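Local coordinates for protein digeranylgeranylglycerophospholipid reductase (Sulfolobus acidocaldarius, PDB 4OPC) that catalyses the FAD-dependent hydrogenation of the geranylgeranyl chains of archaeal membrane lipid precursors, turning unsaturated archaeols into saturated ones, at residues A[64-67]-A[68-71]; A[242-245]-A[246-249]. All coordinates share one frame; numbering follows the deposited sequence.

Contact 1. Residues A[64-67]-A[68-71]; sequences YPKG and EELE
The backbone from K66 to L70 makes two overlapping turns: E69 N bonds K66 O at 3.1 Å and L70 N bonds G67 O at 3.2 Å. G67, with a positive phi of 64°, takes the second position of the first turn. This is the type II' geometry, which favours glycine there. The E69 side chain folds back over the turn. Its CG stands beside its own backbone N (chi1 -62°), and the extended chain carries the carboxylate to the K66 amide. K66 N gives E69 OE1 a nearly straight bond of 3.0 Å, with an N-H...O angle of 163°. The donor lies above the carboxylate plane. K66 and E69 are therefore joined twice, once by backbone alone and once through the glutamate side chain. The two side chains run alongside each other, but K66 NZ stays 4.2 Å from E69 OE2, too far for a salt bridge. The charge partner of OE1 is R105 on helix 99-112, which also bonds Y64 O. With an alanine in place of E69, the K66 amide would probably lose its side-chain acceptor and R105 its carboxylate partner, although the backbone bonds of the turn would remain. P65 CB also meets L70 CB at 4.3 Å. F95 of strand 87-97 touches both residues. The arrangement is a type II' turn running into a short 3-10 turn, which leads from the loop after helix 54-60 into strand 70-80 of the large mixed sheet.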
# COMPACT_ATOMS: atom_id res chain seq x y z
N TYR A 64 -8.44 -3.33 -17.71
CA TYR A 64 -9.65 -3.44 -16.92
C TYR A 64 -9.90 -4.90 -16.55
O TYR A 64 -9.83 -5.77 -17.41
CB TYR A 64 -10.80 -2.92 -17.77
CG TYR A 64 -11.87 -2.18 -17.01
CD1 TYR A 64 -11.58 -1.04 -16.27
CD2 TYR A 64 -13.19 -2.60 -17.07
CE1 TYR A 64 -12.57 -0.36 -15.60
CE2 TYR A 64 -14.17 -1.94 -16.41
CZ TYR A 64 -13.87 -0.82 -15.67
OH TYR A 64 -14.88 -0.17 -15.01
N PRO A 65 -10.18 -5.17 -15.27
CA PRO A 65 -10.51 -6.51 -14.79
C PRO A 65 -11.76 -7.04 -15.50
O PRO A 65 -12.72 -6.28 -15.67
CB PRO A 65 -10.82 -6.29 -13.31
CG PRO A 65 -10.13 -5.01 -12.96
CD PRO A 65 -10.21 -4.17 -14.18
N LYS A 66 -11.76 -8.31 -15.90
CA LYS A 66 -12.90 -8.88 -16.62
C LYS A 66 -13.06 -10.38 -16.35
O LYS A 66 -12.10 -11.05 -15.97
CB LYS A 66 -12.75 -8.64 -18.12
CG LYS A 66 -11.45 -9.18 -18.68
CD LYS A 66 -11.41 -9.09 -20.20
CE LYS A 66 -10.08 -9.62 -20.74
NZ LYS A 66 -9.74 -10.95 -20.17
N GLY A 67 -14.26 -10.90 -16.58
CA GLY A 67 -14.50 -12.33 -16.42
C GLY A 67 -14.32 -12.81 -15.00
O GLY A 67 -14.78 -12.17 -14.06
N GLU A 68 -13.66 -13.96 -14.83
CA GLU A 68 -13.44 -14.51 -13.50
C GLU A 68 -12.57 -13.56 -12.64
O GLU A 68 -12.49 -13.72 -11.42
CB GLU A 68 -12.84 -15.93 -13.55
CG GLU A 68 -13.77 -17.06 -14.05
CD GLU A 68 -13.10 -18.45 -14.03
OE1 GLU A 68 -12.16 -18.64 -13.23
OE2 GLU A 68 -13.50 -19.35 -14.81
N GLU A 69 -11.94 -12.57 -13.27
CA GLU A 69 -11.09 -11.60 -12.56
C GLU A 69 -11.88 -10.59 -11.73
O GLU A 69 -11.38 -10.10 -10.72
CB GLU A 69 -10.23 -10.80 -13.54
CG GLU A 69 -9.26 -11.61 -14.35
CD GLU A 69 -8.77 -10.87 -15.56
OE1 GLU A 69 -9.05 -9.66 -15.69
OE2 GLU A 69 -8.11 -11.52 -16.39
N LEU A 70 -13.07 -10.25 -12.18
CA LEU A 70 -13.92 -9.31 -11.47
C LEU A 70 -15.00 -10.08 -10.74
O LEU A 70 -15.98 -10.53 -11.34
CB LEU A 70 -14.53 -8.29 -12.42
CG LEU A 70 -15.43 -7.23 -11.79
CD1 LEU A 70 -14.82 -6.69 -10.50
CD2 LEU A 70 -15.68 -6.10 -12.77
N GLU A 71 -14.81 -10.24 -9.43
CA GLU A 71 -15.72 -11.05 -8.64
C GLU A 71 -16.97 -10.29 -8.25
O GLU A 71 -18.06 -10.85 -8.23
CB GLU A 71 -15.01 -11.60 -7.40
CG GLU A 71 -13.81 -12.48 -7.72
CD GLU A 71 -13.39 -13.32 -6.54
OE1 GLU A 71 -12.25 -13.15 -6.06
OE2 GLU A 71 -14.20 -14.16 -6.10

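Contact 2. Residues A[242-245]-A[246-249]; sequences IHEY and YKKY
Y246 N bonds I242 O at 2.9 Å and begins a run of i to i+4 backbone bonds in the first turns of the alpha helix 242-253. Y246 is the buried residue of the group. Its CG stands anti to the backbone N (chi1 -177°), which sends the ring away from the first turn and onto the sheet. There it meets Y187 edge-to-face and the ring of W217, and its OH bonds E189. V229 and L231 of strand 226-234 touch the Y246 side chain too, so this side of the helix rests on the sheet. K247 comes next, on the exposed side. Its amide bonds H243 O, and K247 CG passes 3.3 Å from H243 O. The lysine then bends at chi3 (49°) and runs beside E244, which bends at its own chi2. K247 NZ reaches E244 OE2 on its syn side at 3.2 Å and forms an i to i+3 salt bridge. E244 OE1 is farther from K247 NZ, at 3.7 Å, so the ammonium favours one oxygen of the carboxylate. K248 gives its amide to E244 O at 3.0 Å. Its amino end leads away from the first turn, while its aliphatic part lies against the next residue: K248 CG sits 3.8 Å above the plane of the Y249 ring, over its centre. Y249 completes the run with a backbone bond to Y245 O. Its ring and that of Y245 point the same way, side by side. Y245 also packs on P213, Y239 and P240, and Y249 touches T211. Y249 CD2 passes 3.5 Å from Y245 O, and farther out on the ring CE2 meets Y245 CD1 at 4.1 Å.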
# COMPACT_ATOMS: atom_id res chain seq x y z
N ILE A 242 -2.64 -12.47 15.87
CA ILE A 242 -3.76 -12.00 15.06
C ILE A 242 -4.73 -13.16 14.77
O ILE A 242 -5.94 -12.94 14.66
CB ILE A 242 -3.31 -11.30 13.76
CG1 ILE A 242 -4.50 -10.62 13.09
CG2 ILE A 242 -2.63 -12.30 12.83
CD1 ILE A 242 -4.09 -9.62 12.03
N HIS A 243 -4.20 -14.38 14.66
CA HIS A 243 -5.05 -15.55 14.44
C HIS A 243 -6.01 -15.72 15.61
O HIS A 243 -7.13 -16.18 15.43
CB HIS A 243 -4.20 -16.82 14.29
CG HIS A 243 -3.37 -16.85 13.05
ND1 HIS A 243 -2.17 -17.54 12.98
CD2 HIS A 243 -3.54 -16.27 11.84
CE1 HIS A 243 -1.66 -17.39 11.77
NE2 HIS A 243 -2.47 -16.62 11.06
N GLU A 244 -5.58 -15.34 16.80
CA GLU A 244 -6.42 -15.48 17.98
C GLU A 244 -7.48 -14.37 18.03
O GLU A 244 -8.61 -14.63 18.40
CB GLU A 244 -5.59 -15.54 19.26
CG GLU A 244 -4.81 -16.85 19.42
CD GLU A 244 -5.71 -18.09 19.49
OE1 GLU A 244 -6.77 -18.03 20.15
OE2 GLU A 244 -5.34 -19.12 18.88
N TYR A 245 -7.12 -13.16 17.63
CA TYR A 245 -8.12 -12.10 17.49
C TYR A 245 -9.19 -12.52 16.50
O TYR A 245 -10.39 -12.35 16.74
CB TYR A 245 -7.51 -10.79 16.98
CG TYR A 245 -6.85 -9.92 18.02
CD1 TYR A 245 -7.57 -8.95 18.70
CD2 TYR A 245 -5.50 -10.06 18.32
CE1 TYR A 245 -6.97 -8.14 19.66
CE2 TYR A 245 -4.88 -9.26 19.26
CZ TYR A 245 -5.62 -8.30 19.93
OH TYR A 245 -5.01 -7.50 20.87
N TYR A 246 -8.75 -13.06 15.36
CA TYR A 246 -9.68 -13.48 14.32
C TYR A 246 -10.66 -14.53 14.83
O TYR A 246 -11.87 -14.39 14.66
CB TYR A 246 -8.93 -14.00 13.08
CG TYR A 246 -9.85 -14.39 11.94
CD1 TYR A 246 -10.24 -13.44 10.98
CD2 TYR A 246 -10.34 -15.68 11.82
CE1 TYR A 246 -11.08 -13.80 9.93
CE2 TYR A 246 -11.18 -16.05 10.78
CZ TYR A 246 -11.55 -15.11 9.84
OH TYR A 246 -12.40 -15.48 8.82
N LYS A 247 -10.15 -15.59 15.46
CA LYS A 247 -11.01 -16.63 15.99
C LYS A 247 -11.99 -16.10 17.03
O LYS A 247 -13.15 -16.51 17.07
CB LYS A 247 -10.15 -17.74 16.59
CG LYS A 247 -9.43 -18.60 15.57
CD LYS A 247 -8.36 -19.45 16.23
CE LYS A 247 -8.90 -20.19 17.44
NZ LYS A 247 -7.83 -20.93 18.16
N LYS A 248 -11.52 -15.19 17.87
CA LYS A 248 -12.34 -14.71 18.98
C LYS A 248 -13.49 -13.83 18.52
O LYS A 248 -14.61 -13.94 19.05
CB LYS A 248 -11.47 -13.95 19.99
CG LYS A 248 -12.21 -13.54 21.26
CD LYS A 248 -11.26 -12.88 22.25
CE LYS A 248 -11.96 -12.55 23.56
NZ LYS A 248 -12.47 -13.78 24.24
N TYR A 249 -13.24 -12.98 17.53
CA TYR A 249 -14.22 -11.95 17.17
C TYR A 249 -14.92 -12.13 15.82
O TYR A 249 -15.78 -11.33 15.46
CB TYR A 249 -13.58 -10.56 17.27
CG TYR A 249 -13.10 -10.24 18.67
CD1 TYR A 249 -14.00 -10.14 19.72
CD2 TYR A 249 -11.75 -10.04 18.93
CE1 TYR A 249 -13.57 -9.86 21.00
CE2 TYR A 249 -11.31 -9.74 20.21
CZ TYR A 249 -12.23 -9.65 21.24
OH TYR A 249 -11.82 -9.37 22.53

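Overall arrangement
From the N terminus the chain passes the first FAD-binding segments and helix 54-60 before it reaches contact 1. This contact closes a tight turn at the entry to strand 70-80 and packs against helix 99-112 and strand 87-97. The chain then adds strands to all three sheets, including most of the eight-stranded one. After strand 226-234 it enters helix 242-253, whose first turns hold contact 2. The two contacts are in series, neither nested nor crossed. Their centres lie 31 Å apart and their nearest atoms about 15 Å apart, so they do not meet. Both border the same sheet: contact 1 feeds one of its strands, and contact 2 belongs to a helix lying on that sheet.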